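Local coordinates for caspase-3 (Porites astreoides, PDB 6WI4), which probably cleaves proteins after aspartate residues, as a caspase-family cysteine protease linked to apoptosis in a reef-building coral, at residues A[9-14]-A[227-232]; A[50-55]-A[80-85]. One frame throughout, in Å; residues are numbered along the deposited sequence.

Contact 1. Residues A[9-14]-A[227-232]; sequences STRGIA and YFFPEN
Direct hydrogen bonding between Arg11 and the backbone of Phe228 carries this contact. Arg11 NH1 donates to Phe228 O over 3.0 Å in a nearly straight bond, with an N-H...O angle of 168°. The acceptor sits at the edge of the guanidinium, almost in its plane, and the nitrogen in turn lies in the carbonyl plane. The side chain reaches the carbonyl with CG anti to its own carbonyl carbon (chi1 -61°) and a bend at chi2.

Water-mediated bonds widen the grip. One water accepts from Arg11 NE at 2.8 Å and donates to Phe228 O, so this carbonyl oxygen receives two bonds, one from NH1 and one from the water that NE binds. A second water, in the guanidinium plane, accepts from Arg11 NH1 and donates to Glu231 OE1 at 2.7 Å. The charges themselves remain apart: Arg11 NH1 and Glu231 OE2 are separated by 4.4 Å, too far for a salt bridge, although their opposite signs probably still attract.

Contact with the Phe229 ring is slight. Arg11 NH1 approaches Phe229 CD1 to 3.6 Å, with the guanidinium and ring planes 64° apart, so the two groups do not stack. A methionine in place of Arg11 would probably leave Phe228 O without its direct donor and both waters without the N-H groups they accept from.

Arg11 NH2 bonds to the backbone oxygen of Lys8, so all three guanidinium nitrogens are engaged, which would limit its rotation. The arginine lies just ahead of strand 13-18, its side chain against Lys51 and Phe52, whereas Phe228 packs on Ile186 and Met189 of helix 186-197. The contact thus joins the entry to the caspase domain's central sheet with the C-terminal tail that follows strand 217-220, outermost in this chain.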
ATOM      1  N   SER A   9       5.033  12.009  18.796  1.00 17.12           N
ATOM      2  CA  SER A   9       3.965  12.908  18.358  1.00 18.34           C
ATOM      3  C   SER A   9       3.771  12.843  16.849  1.00 16.01           C
ATOM      4  O   SER A   9       2.637  12.880  16.354  1.00 19.73           O
ATOM      5  CB  SER A   9       4.281  14.343  18.780  1.00 23.54           C
ATOM      6  OG  SER A   9       4.577  14.417  20.162  1.00 40.79           O
ATOM      7  N   THR A  10       4.869  12.798  16.110  1.00 16.16           N
ATOM      8  CA  THR A  10       4.879  12.430  14.700  1.00 14.54           C
ATOM      9  C   THR A  10       5.482  11.032  14.617  1.00 15.12           C
ATOM     10  O   THR A  10       6.662  10.844  14.925  1.00 16.00           O
ATOM     11  CB  THR A  10       5.681  13.431  13.880  1.00 18.71           C
ATOM     12  OG1 THR A  10       5.041  14.711  13.942  1.00 21.81           O
ATOM     13  CG2 THR A  10       5.769  12.975  12.431  1.00 16.75           C
ATOM     14  N   ARG A  11       4.667  10.049  14.208  1.00 14.52           N
ATOM     15  CA  ARG A  11       5.109   8.655  14.247  1.00 14.38           C
ATOM     16  C   ARG A  11       6.181   8.359  13.211  1.00 12.26           C
ATOM     17  O   ARG A  11       7.013   7.468  13.412  1.00 12.49           O
ATOM     18  CB  ARG A  11       3.923   7.722  14.014  1.00 14.00           C
ATOM     19  CG  ARG A  11       2.815   7.818  15.032  1.00 13.57           C
ATOM     20  CD  ARG A  11       3.171   7.091  16.334  1.00 14.96           C
ATOM     21  NE  ARG A  11       1.942   6.740  17.034  1.00 14.05           N
ATOM     22  CZ  ARG A  11       1.450   7.393  18.081  1.00 19.52           C
ATOM     23  NH1 ARG A  11       0.309   7.000  18.628  1.00 15.01           N
ATOM     24  NH2 ARG A  11       2.108   8.423  18.598  1.00 18.56           N
ATOM     25  N   GLY A  12       6.172   9.081  12.105  1.00 12.10           N
ATOM     26  CA  GLY A  12       7.067   8.793  11.010  1.00 11.66           C
ATOM     27  C   GLY A  12       6.541   9.444   9.751  1.00  9.14           C
ATOM     28  O   GLY A  12       5.552  10.174   9.777  1.00 11.52           O
ATOM     29  N   ILE A  13       7.227   9.167   8.662  1.00  9.95           N
ATOM     30  CA  ILE A  13       6.837   9.672   7.351  1.00  9.84           C
ATOM     31  C   ILE A  13       5.959   8.633   6.678  1.00 10.12           C
ATOM     32  O   ILE A  13       6.200   7.422   6.797  1.00 11.45           O
ATOM     33  CB  ILE A  13       8.075   9.992   6.498  1.00 11.40           C
ATOM     34  CG1 ILE A  13       8.925  11.067   7.187  1.00 15.52           C
ATOM     35  CG2 ILE A  13       7.675  10.445   5.089  1.00 12.59           C
ATOM     36  CD1 ILE A  13      10.322  11.160   6.637  1.00 23.34           C
ATOM     37  N   ALA A  14       4.934   9.103   5.967  1.00 10.30           N
ATOM     38  CA  ALA A  14       4.076   8.241   5.158  1.00  9.22           C
ATOM     39  C   ALA A  14       4.065   8.785   3.740  1.00 11.15           C
ATOM     40  O   ALA A  14       3.576   9.893   3.505  1.00 12.21           O
ATOM     41  CB  ALA A  14       2.654   8.177   5.721  1.00 10.77           C
ATOM     42  N   TYR A 227       0.178  -1.904  16.988  1.00 12.17           N
ATOM     43  CA  TYR A 227      -0.944  -1.059  17.367  1.00 12.67           C
ATOM     44  C   TYR A 227      -0.581   0.390  17.085  1.00 12.74           C
ATOM     45  O   TYR A 227       0.476   0.859  17.516  1.00 14.37           O
ATOM     46  CB  TYR A 227      -1.275  -1.214  18.850  1.00 14.69           C
ATOM     47  CG  TYR A 227      -1.865  -2.541  19.263  1.00 14.29           C
ATOM     48  CD1 TYR A 227      -3.233  -2.770  19.168  1.00 13.87           C
ATOM     49  CD2 TYR A 227      -1.065  -3.539  19.785  1.00 16.68           C
ATOM     50  CE1 TYR A 227      -3.783  -3.973  19.569  1.00 17.23           C
ATOM     51  CE2 TYR A 227      -1.608  -4.746  20.191  1.00 15.90           C
ATOM     52  CZ  TYR A 227      -2.965  -4.953  20.076  1.00 18.94           C
ATOM     53  OH  TYR A 227      -3.515  -6.153  20.471  1.00 20.62           O
ATOM     54  N   PHE A 228      -1.457   1.096  16.366  1.00 12.77           N
ATOM     55  CA  PHE A 228      -1.195   2.505  16.091  1.00 11.22           C
ATOM     56  C   PHE A 228      -1.377   3.377  17.330  1.00 14.61           C
ATOM     57  O   PHE A 228      -0.791   4.463  17.392  1.00 14.54           O
ATOM     58  CB  PHE A 228      -2.083   2.985  14.935  1.00 10.91           C
ATOM     59  CG  PHE A 228      -1.638   2.466  13.598  1.00 11.12           C
ATOM     60  CD1 PHE A 228      -0.536   3.004  12.968  1.00 12.09           C
ATOM     61  CD2 PHE A 228      -2.299   1.407  13.000  1.00 13.51           C
ATOM     62  CE1 PHE A 228      -0.107   2.518  11.745  1.00 11.60           C
ATOM     63  CE2 PHE A 228      -1.876   0.911  11.779  1.00 14.76           C
ATOM     64  CZ  PHE A 228      -0.787   1.458  11.149  1.00 13.90           C
ATOM     65  N   PHE A 229      -2.129   2.916  18.326  1.00 15.39           N
ATOM     66  CA  PHE A 229      -2.355   3.665  19.565  1.00 13.82           C
ATOM     67  C   PHE A 229      -2.267   2.692  20.727  1.00 13.81           C
ATOM     68  O   PHE A 229      -3.276   2.337  21.346  1.00 16.54           O
ATOM     69  CB  PHE A 229      -3.699   4.388  19.519  1.00 14.54           C
ATOM     70  CG  PHE A 229      -3.791   5.371  18.389  1.00 16.02           C
ATOM     71  CD1 PHE A 229      -3.272   6.648  18.529  1.00 18.61           C
ATOM     72  CD2 PHE A 229      -4.354   5.006  17.175  1.00 14.73           C
ATOM     73  CE1 PHE A 229      -3.333   7.559  17.483  1.00 20.35           C
ATOM     74  CE2 PHE A 229      -4.416   5.918  16.114  1.00 16.89           C
ATOM     75  CZ  PHE A 229      -3.904   7.192  16.273  1.00 17.24           C
ATOM     76  N   PRO A 230      -1.060   2.231  21.048  1.00 13.98           N
ATOM     77  CA  PRO A 230      -0.926   1.167  22.053  1.00 17.24           C
ATOM     78  C   PRO A 230      -1.369   1.593  23.434  1.00 19.66           C
ATOM     79  O   PRO A 230      -1.618   0.726  24.280  1.00 23.79           O
ATOM     80  CB  PRO A 230       0.570   0.821  22.013  1.00 20.55           C
ATOM     81  CG  PRO A 230       1.235   1.974  21.361  1.00 18.69           C
ATOM     82  CD  PRO A 230       0.237   2.637  20.473  1.00 15.16           C
ATOM     83  N   GLU A 231      -1.516   2.896  23.681  1.00 22.68           N
ATOM     84  CA  GLU A 231      -1.992   3.361  24.977  1.00 27.18           C
ATOM     85  C   GLU A 231      -3.409   2.890  25.278  1.00 27.55           C
ATOM     86  O   GLU A 231      -3.811   2.878  26.446  1.00 26.75           O
ATOM     87  CB  GLU A 231      -1.921   4.888  25.037  1.00 22.63           C
ATOM     88  CG  GLU A 231      -2.828   5.589  24.036  1.00 21.80           C
ATOM     89  CD  GLU A 231      -2.107   5.981  22.759  1.00 24.33           C
ATOM     90  OE1 GLU A 231      -2.439   7.054  22.205  1.00 26.72           O
ATOM     91  OE2 GLU A 231      -1.216   5.218  22.312  1.00 20.38           O
ATOM     92  N   ASN A 232      -4.168   2.485  24.258  1.00 23.48           N
ATOM     93  CA  ASN A 232      -5.540   2.037  24.436  1.00 23.40           C
ATOM     94  C   ASN A 232      -5.647   0.552  24.745  1.00 22.24           C
ATOM     95  O   ASN A 232      -6.744   0.077  25.057  1.00 31.08           O
ATOM     96  CB  ASN A 232      -6.361   2.351  23.183  1.00 23.71           C
ATOM     97  CG  ASN A 232      -6.512   3.839  22.951  1.00 27.13           C
ATOM     98  OD1 ASN A 232      -6.697   4.603  23.895  1.00 29.59           O
ATOM     99  ND2 ASN A 232      -6.431   4.259  21.693  1.00 21.57           N
TER
HETATM  100  O   HOH W   1       0.158   5.689  15.096  1.00 14.89           O
HETATM  101  O   HOH W   2      -1.153   8.704  20.517  1.00 25.39           O

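Contact 2. Residues A[50-55]-A[80-85]; sequences LKFDVR and YDAFIF
Phe52 offers the ring on which Ala82 and Ile84 pack. Ahead of them, Tyr80 is linked to the 50-55 segment through water: its OH lies 2.6 Å from a water that donates to Asp53 OD2. That carboxylate is also held within its own segment, where Arg55 grips it side-on, NE to OD1 and NH2 to OD2. The 2.9 Å Arg55 NH2–Asp53 OD2 bond completes a salt bridge, although both nitrogens approach from above the carboxylate plane.

Ala82 is the first apolar partner, its CB 3.9 Å from Phe52 CZ at the ring edge. Ile84 then supplies the main packing: its CD1 stands 3.6 Å from the Phe52 ring centroid and 9° off the ring normal, a CH-pi contact over the face. Its chi1 (-71°) sets CG1 beside the backbone N, and an extended chi2 carries CD1 out over the ring, while CG1 reaches Phe52 CE2 at 3.8 Å.

No hydrogen bond joins the two segments directly, because strand 13-18 runs between strands 53-58 and 83-88, all parallel in the mixed sheet at the core of the caspase fold. Ala14 of that middle strand touches both Phe52 and Ile84, Met124 of strand 123-128 also packs on them, and Phe47 of helix 36-49 reaches Ile84.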
ATOM      1  N   LEU A  50      -3.430   8.799  11.697  1.00 12.06           N
ATOM      2  CA  LEU A  50      -2.559   7.892  12.430  1.00 10.23           C
ATOM      3  C   LEU A  50      -1.282   8.575  12.918  1.00 11.42           C
ATOM      4  O   LEU A  50      -0.401   7.901  13.464  1.00 13.61           O
ATOM      5  CB  LEU A  50      -2.208   6.685  11.550  1.00 12.07           C
ATOM      6  CG  LEU A  50      -3.381   5.849  11.051  1.00 10.66           C
ATOM      7  CD1 LEU A  50      -2.871   4.764  10.105  1.00 12.94           C
ATOM      8  CD2 LEU A  50      -4.124   5.230  12.218  1.00 12.12           C
ATOM      9  N   LYS A  51      -1.159   9.889  12.684  1.00 12.00           N
ATOM     10  CA  LYS A  51      -0.116  10.762  13.217  1.00 11.37           C
ATOM     11  C   LYS A  51       1.185  10.638  12.431  1.00 12.33           C
ATOM     12  O   LYS A  51       2.269  10.806  12.987  1.00 12.85           O
ATOM     13  CB  LYS A  51       0.104  10.503  14.720  1.00 13.67           C
ATOM     14  CG  LYS A  51      -1.159  10.747  15.559  1.00 15.27           C
ATOM     15  CD  LYS A  51      -0.946  10.441  17.036  1.00 19.73           C
ATOM     16  CE  LYS A  51       0.005  11.436  17.681  1.00 24.16           C
ATOM     17  NZ  LYS A  51      -0.504  12.834  17.638  1.00 27.74           N
ATOM     18  N   PHE A  52       1.083  10.423  11.122  1.00 10.59           N
ATOM     19  CA  PHE A  52       2.241  10.435  10.244  1.00  9.27           C
ATOM     20  C   PHE A  52       2.343  11.763   9.495  1.00 10.03           C
ATOM     21  O   PHE A  52       1.355  12.478   9.299  1.00 13.23           O
ATOM     22  CB  PHE A  52       2.179   9.264   9.252  1.00  9.62           C
ATOM     23  CG  PHE A  52       2.508   7.928   9.876  1.00  9.02           C
ATOM     24  CD1 PHE A  52       1.598   7.305  10.714  1.00  9.71           C
ATOM     25  CD2 PHE A  52       3.730   7.302   9.634  1.00  9.61           C
ATOM     26  CE1 PHE A  52       1.895   6.074  11.309  1.00  9.69           C
ATOM     27  CE2 PHE A  52       4.034   6.076  10.230  1.00 11.13           C
ATOM     28  CZ  PHE A  52       3.118   5.470  11.070  1.00 10.67           C
ATOM     29  N   ASP A  53       3.570  12.070   9.086  1.00 10.04           N
ATOM     30  CA  ASP A  53       3.901  13.211   8.230  1.00 13.86           C
ATOM     31  C   ASP A  53       3.763  12.740   6.787  1.00 11.04           C
ATOM     32  O   ASP A  53       4.600  11.978   6.298  1.00 12.69           O
ATOM     33  CB  ASP A  53       5.317  13.677   8.572  1.00 11.96           C
ATOM     34  CG  ASP A  53       5.866  14.755   7.638  1.00 20.23           C
ATOM     35  OD1 ASP A  53       5.185  15.207   6.696  1.00 17.59           O
ATOM     36  OD2 ASP A  53       7.022  15.164   7.882  1.00 21.40           O
ATOM     37  N   VAL A  54       2.690  13.159   6.117  1.00 12.22           N
ATOM     38  CA  VAL A  54       2.289  12.584   4.835  1.00  9.37           C
ATOM     39  C   VAL A  54       2.929  13.358   3.692  1.00 12.21           C
ATOM     40  O   VAL A  54       2.851  14.592   3.644  1.00 12.67           O
ATOM     41  CB  VAL A  54       0.760  12.582   4.701  1.00 10.48           C
ATOM     42  CG1 VAL A  54       0.344  12.076   3.336  1.00 14.79           C
ATOM     43  CG2 VAL A  54       0.162  11.734   5.805  1.00 14.23           C
ATOM     44  N   ARG A  55       3.561  12.630   2.771  1.00 10.68           N
ATOM     45  CA  ARG A  55       4.190  13.214   1.592  1.00 11.43           C
ATOM     46  C   ARG A  55       3.536  12.607   0.358  1.00  9.80           C
ATOM     47  O   ARG A  55       3.519  11.380   0.205  1.00 12.59           O
ATOM     48  CB  ARG A  55       5.701  12.961   1.603  1.00 14.08           C
ATOM     49  CG  ARG A  55       6.350  13.137   2.967  1.00 18.12           C
ATOM     50  CD  ARG A  55       6.778  14.561   3.249  1.00 26.83           C
ATOM     51  NE  ARG A  55       7.435  14.688   4.557  1.00 28.59           N
ATOM     52  CZ  ARG A  55       8.713  14.389   4.802  1.00 29.41           C
ATOM     53  NH1 ARG A  55       9.504  13.951   3.832  1.00 28.54           N
ATOM     54  NH2 ARG A  55       9.213  14.539   6.024  1.00 26.67           N
ATOM     55  N   TYR A  80      11.587   8.989  14.790  1.00 14.65           N
ATOM     56  CA  TYR A  80      10.350   8.339  14.388  1.00 14.97           C
ATOM     57  C   TYR A  80      10.277   6.922  14.936  1.00 13.53           C
ATOM     58  O   TYR A  80      11.290   6.307  15.274  1.00 14.01           O
ATOM     59  CB  TYR A  80      10.231   8.285  12.862  1.00 11.45           C
ATOM     60  CG  TYR A  80      10.256   9.640  12.195  1.00 13.53           C
ATOM     61  CD1 TYR A  80       9.459  10.674  12.654  1.00 15.09           C
ATOM     62  CD2 TYR A  80      11.080   9.874  11.107  1.00 13.64           C
ATOM     63  CE1 TYR A  80       9.481  11.924  12.033  1.00 18.83           C
ATOM     64  CE2 TYR A  80      11.116  11.117  10.486  1.00 15.12           C
ATOM     65  CZ  TYR A  80      10.318  12.125  10.955  1.00 17.03           C
ATOM     66  OH  TYR A  80      10.358  13.354  10.320  1.00 20.58           O
ATOM     67  N   ASP A  81       9.052   6.398  14.969  1.00 12.95           N
ATOM     68  CA  ASP A  81       8.787   5.034  15.404  1.00 12.12           C
ATOM     69  C   ASP A  81       8.496   4.072  14.262  1.00 12.47           C
ATOM     70  O   ASP A  81       8.540   2.855  14.476  1.00 14.70           O
ATOM     71  CB  ASP A  81       7.583   5.000  16.354  1.00 13.20           C
ATOM     72  CG  ASP A  81       7.877   5.623  17.712  1.00 15.90           C
ATOM     73  OD1 ASP A  81       9.037   5.549  18.170  1.00 19.32           O
ATOM     74  OD2 ASP A  81       6.932   6.181  18.300  1.00 21.63           O
ATOM     75  N   ALA A  82       8.184   4.575  13.070  1.00 11.73           N
ATOM     76  CA  ALA A  82       7.654   3.727  12.008  1.00 11.88           C
ATOM     77  C   ALA A  82       7.814   4.452  10.680  1.00 11.39           C
ATOM     78  O   ALA A  82       8.121   5.643  10.642  1.00 10.49           O
ATOM     79  CB  ALA A  82       6.185   3.380  12.269  1.00 12.05           C
ATOM     80  N   PHE A  83       7.579   3.724   9.584  1.00 11.52           N
ATOM     81  CA  PHE A  83       7.633   4.290   8.236  1.00  9.23           C
ATOM     82  C   PHE A  83       6.539   3.660   7.395  1.00  8.23           C
ATOM     83  O   PHE A  83       6.308   2.453   7.492  1.00  9.76           O
ATOM     84  CB  PHE A  83       8.999   4.052   7.574  1.00 10.67           C
ATOM     85  CG  PHE A  83       9.069   4.489   6.132  1.00  9.29           C
ATOM     86  CD1 PHE A  83       9.062   5.836   5.804  1.00 10.26           C
ATOM     87  CD2 PHE A  83       9.157   3.554   5.110  1.00 12.40           C
ATOM     88  CE1 PHE A  83       9.122   6.241   4.474  1.00 12.39           C
ATOM     89  CE2 PHE A  83       9.217   3.951   3.782  1.00 13.52           C
ATOM     90  CZ  PHE A  83       9.201   5.303   3.466  1.00 13.58           C
ATOM     91  N   ILE A  84       5.882   4.469   6.560  1.00  8.14           N
ATOM     92  CA  ILE A  84       4.833   3.998   5.655  1.00 10.67           C
ATOM     93  C   ILE A  84       5.190   4.392   4.232  1.00  8.87           C
ATOM     94  O   ILE A  84       5.547   5.549   3.981  1.00  9.21           O
ATOM     95  CB  ILE A  84       3.460   4.578   6.035  1.00  8.46           C
ATOM     96  CG1 ILE A  84       2.964   3.942   7.331  1.00  7.87           C
ATOM     97  CG2 ILE A  84       2.451   4.407   4.882  1.00  9.83           C
ATOM     98  CD1 ILE A  84       1.655   4.542   7.836  1.00  9.21           C
ATOM     99  N   PHE A  85       5.057   3.444   3.302  1.00 10.01           N
ATOM    100  CA  PHE A  85       5.169   3.702   1.871  1.00  9.55           C
ATOM    101  C   PHE A  85       3.947   3.118   1.177  1.00 10.44           C
ATOM    102  O   PHE A  85       3.611   1.953   1.398  1.00 11.23           O
ATOM    103  CB  PHE A  85       6.449   3.082   1.296  1.00 10.28           C
ATOM    104  CG  PHE A  85       6.602   3.265  -0.183  1.00 12.41           C
ATOM    105  CD1 PHE A  85       6.004   2.381  -1.077  1.00 15.43           C
ATOM    106  CD2 PHE A  85       7.372   4.296  -0.682  1.00 18.15           C
ATOM    107  CE1 PHE A  85       6.146   2.544  -2.436  1.00 16.70           C
ATOM    108  CE2 PHE A  85       7.521   4.462  -2.055  1.00 15.80           C
ATOM    109  CZ  PHE A  85       6.915   3.580  -2.923  1.00 16.03           C
TER
HETATM  110  O   HOH W   3       8.260  14.944  10.373  1.00 24.34           O

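From the N terminus, the chain passes 9-14 into strand 13-18, runs through helix 36-49 to 50-55, and after helix 62-73 comes to 80-85, where contact 2 closes a short loop. Contact 1 closes only near the C terminus, when 227-232 returns to 9-14; its far longer loop encloses contact 2 without crossing it. The centres are about 8 Å apart, and backbone pairs connect them: Arg11 N lies 2.8 Å from Lys51 O, and Arg11 O lies 2.8 Å from Asp81 N, both probable hydrogen bonds. Together they tie the starts of three adjacent parallel strands to the C-terminal tail.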